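Side-chain contact in DUF176 (Nitrosomonas europaea, PDB 2OMO), which probably acts as an oxidoreductase, as a putative member of the antibiotic biosynthesis monooxygenase family: residues Thr37-Glu42 against Ala101-Glu106. Residues are numbered along the deposited sequence; the frame is centred on the assembly and turned at random.
Sequences TEAFKE and ADWMAE
Trp103 lays its indole against the first turn of helix 37-51, where the methyl of Ala39 sits over one face of the six-membered ring. In this CH-pi contact Ala39 CB approaches nearly along the ring normal, 14° off it, 3.7 Å from the centroid and displaced toward the rim. The rim of the indole also reaches the helix backbone, with Trp103 CZ3 3.2 Å from Ala39 O and 3.8 Å from Phe40 N. Trp103 has CG anti to its own carbonyl carbon (chi1 -53°), which carries the ring across to the helix.

The second part of the contact is a Met-aromatic pair between Phe40 and Met104, a selenomethionine. The Met104 chain bends at chi2 and chi3 and brings its methyl obliquely to the phenyl ring, CE lying 3.5 Å from Phe40 CD1. SE itself lies 5.3 Å from the Phe40 ring centroid, also oblique to the ring. No hydrogen bond crosses between the segments.

Phe40 is buried, and its ring also meets that of Phe72 on strand 71-78, while Val32 touches both Phe40 and Met104. Backbone hydrogen bonds between Trp103 and Lys33 and between Ala105 and Ser31 tie 101-106 to the end of strand 24-31 and the loop after it. In this alpha+beta fold, consistent with the monooxygenase family, the contact thus joins the start of a helix packed on the four-stranded antiparallel sheet to the loop between helix 91-100 and strand 109-117, outermost within this chain.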
loop_
_atom_site.group_PDB
_atom_site.type_symbol
_atom_site.label_atom_id
_atom_site.label_comp_id
_atom_site.label_asym_id
_atom_site.label_seq_id
_atom_site.Cartn_x
_atom_site.Cartn_y
_atom_site.Cartn_z
ATOM N N THR A 37 -18.544 -0.178 10.988
ATOM C CA THR A 37 -17.610 0.574 10.121
ATOM C C THR A 37 -17.178 1.921 10.707
ATOM O O THR A 37 -15.983 2.252 10.653
ATOM C CB THR A 37 -18.091 0.757 8.666
ATOM O OG1 THR A 37 -19.334 1.450 8.663
ATOM C CG2 THR A 37 -18.269 -0.595 8.001
ATOM N N GLU A 38 -18.118 2.673 11.293
ATOM C CA GLU A 38 -17.790 4.012 11.871
ATOM C C GLU A 38 -16.979 3.791 13.131
ATOM O O GLU A 38 -16.018 4.500 13.376
ATOM C CB GLU A 38 -19.036 4.867 12.146
ATOM C CG GLU A 38 -19.965 5.020 10.907
ATOM C CD GLU A 38 -19.193 5.185 9.622
ATOM O OE1 GLU A 38 -18.509 6.219 9.477
ATOM O OE2 GLU A 38 -19.267 4.268 8.740
ATOM N N ALA A 39 -17.361 2.775 13.915
ATOM C CA ALA A 39 -16.647 2.448 15.136
ATOM C C ALA A 39 -15.204 2.069 14.775
ATOM O O ALA A 39 -14.238 2.509 15.425
ATOM C CB ALA A 39 -17.342 1.306 15.875
ATOM N N PHE A 40 -15.062 1.268 13.723
ATOM C CA PHE A 40 -13.733 0.826 13.333
ATOM C C PHE A 40 -12.863 1.997 12.840
ATOM O O PHE A 40 -11.674 2.073 13.223
ATOM C CB PHE A 40 -13.807 -0.246 12.265
ATOM C CG PHE A 40 -12.438 -0.717 11.781
ATOM C CD1 PHE A 40 -11.727 -1.647 12.525
ATOM C CD2 PHE A 40 -11.905 -0.255 10.582
ATOM C CE1 PHE A 40 -10.468 -2.145 12.075
ATOM C CE2 PHE A 40 -10.660 -0.729 10.135
ATOM C CZ PHE A 40 -9.947 -1.660 10.899
ATOM N N LYS A 41 -13.449 2.919 12.052
ATOM C CA LYS A 41 -12.725 4.108 11.583
ATOM C C LYS A 41 -12.214 4.951 12.725
ATOM O O LYS A 41 -11.086 5.451 12.704
ATOM C CB LYS A 41 -13.589 4.981 10.649
ATOM C CG LYS A 41 -13.955 4.251 9.353
ATOM C CD LYS A 41 -14.660 5.153 8.323
ATOM C CE LYS A 41 -15.731 6.018 8.876
ATOM N NZ LYS A 41 -16.408 6.729 7.748
ATOM N N GLU A 42 -13.052 5.104 13.753
ATOM C CA GLU A 42 -12.694 5.982 14.847
ATOM C C GLU A 42 -11.532 5.382 15.655
ATOM O O GLU A 42 -10.607 6.082 16.045
ATOM C CB GLU A 42 -13.944 6.212 15.711
ATOM C CG GLU A 42 -13.740 6.807 17.082
ATOM C CD GLU A 42 -15.130 7.009 17.747
ATOM O OE1 GLU A 42 -15.894 6.012 17.846
ATOM O OE2 GLU A 42 -15.450 8.151 18.111
ATOM N N ALA A 101 -11.335 -6.110 18.055
ATOM C CA ALA A 101 -11.398 -7.576 17.964
ATOM C C ALA A 101 -12.833 -8.067 17.614
ATOM O O ALA A 101 -13.034 -8.841 16.653
ATOM C CB ALA A 101 -10.902 -8.197 19.259
ATOM N N ASP A 102 -13.811 -7.555 18.346
ATOM C CA ASP A 102 -15.189 -7.996 18.213
ATOM C C ASP A 102 -15.905 -7.417 16.999
ATOM O O ASP A 102 -17.049 -7.817 16.705
ATOM C CB ASP A 102 -15.968 -7.691 19.496
ATOM C CG ASP A 102 -15.499 -8.541 20.668
ATOM O OD1 ASP A 102 -15.044 -9.682 20.422
ATOM O OD2 ASP A 102 -15.589 -8.064 21.821
ATOM N N TRP A 103 -15.242 -6.491 16.295
ATOM C CA TRP A 103 -15.854 -5.845 15.150
ATOM C C TRP A 103 -15.380 -6.448 13.848
ATOM O O TRP A 103 -15.885 -6.089 12.780
ATOM C CB TRP A 103 -15.606 -4.334 15.135
ATOM C CG TRP A 103 -16.002 -3.585 16.438
ATOM C CD1 TRP A 103 -16.907 -3.978 17.416
ATOM C CD2 TRP A 103 -15.473 -2.336 16.877
ATOM N NE1 TRP A 103 -16.954 -3.042 18.420
ATOM C CE2 TRP A 103 -16.096 -2.020 18.111
ATOM C CE3 TRP A 103 -14.532 -1.440 16.343
ATOM C CZ2 TRP A 103 -15.798 -0.851 18.826
ATOM C CZ3 TRP A 103 -14.245 -0.273 17.067
ATOM C CH2 TRP A 103 -14.877 0.007 18.280
HETATM N N MSE A 104 -14.414 -7.367 13.913
HETATM C CA MSE A 104 -13.922 -8.052 12.689
HETATM C C MSE A 104 -14.955 -9.050 12.190
HETATM O O MSE A 104 -15.519 -9.840 12.987
HETATM C CB MSE A 104 -12.607 -8.787 12.963
HETATM C CG MSE A 104 -11.547 -7.894 13.545
HETATM SE SE MSE A 104 -11.101 -6.446 12.281
HETATM C CE MSE A 104 -12.222 -5.122 12.954
ATOM N N ALA A 105 -15.244 -9.016 10.890
ATOM C CA ALA A 105 -16.181 -9.989 10.322
ATOM C C ALA A 105 -15.427 -11.312 10.033
ATOM O O ALA A 105 -16.038 -12.376 9.857
ATOM C CB ALA A 105 -16.794 -9.442 9.047
ATOM N N GLU A 106 -14.102 -11.220 10.009
ATOM C CA GLU A 106 -13.199 -12.366 9.826
ATOM C C GLU A 106 -11.771 -11.934 10.217
ATOM O O GLU A 106 -11.527 -10.727 10.357
ATOM C CB GLU A 106 -13.228 -12.831 8.376
ATOM C CG GLU A 106 -12.566 -11.868 7.418
ATOM C CD GLU A 106 -12.577 -12.345 5.967
ATOM O OE1 GLU A 106 -12.417 -13.569 5.729
ATOM O OE2 GLU A 106 -12.726 -11.482 5.056
#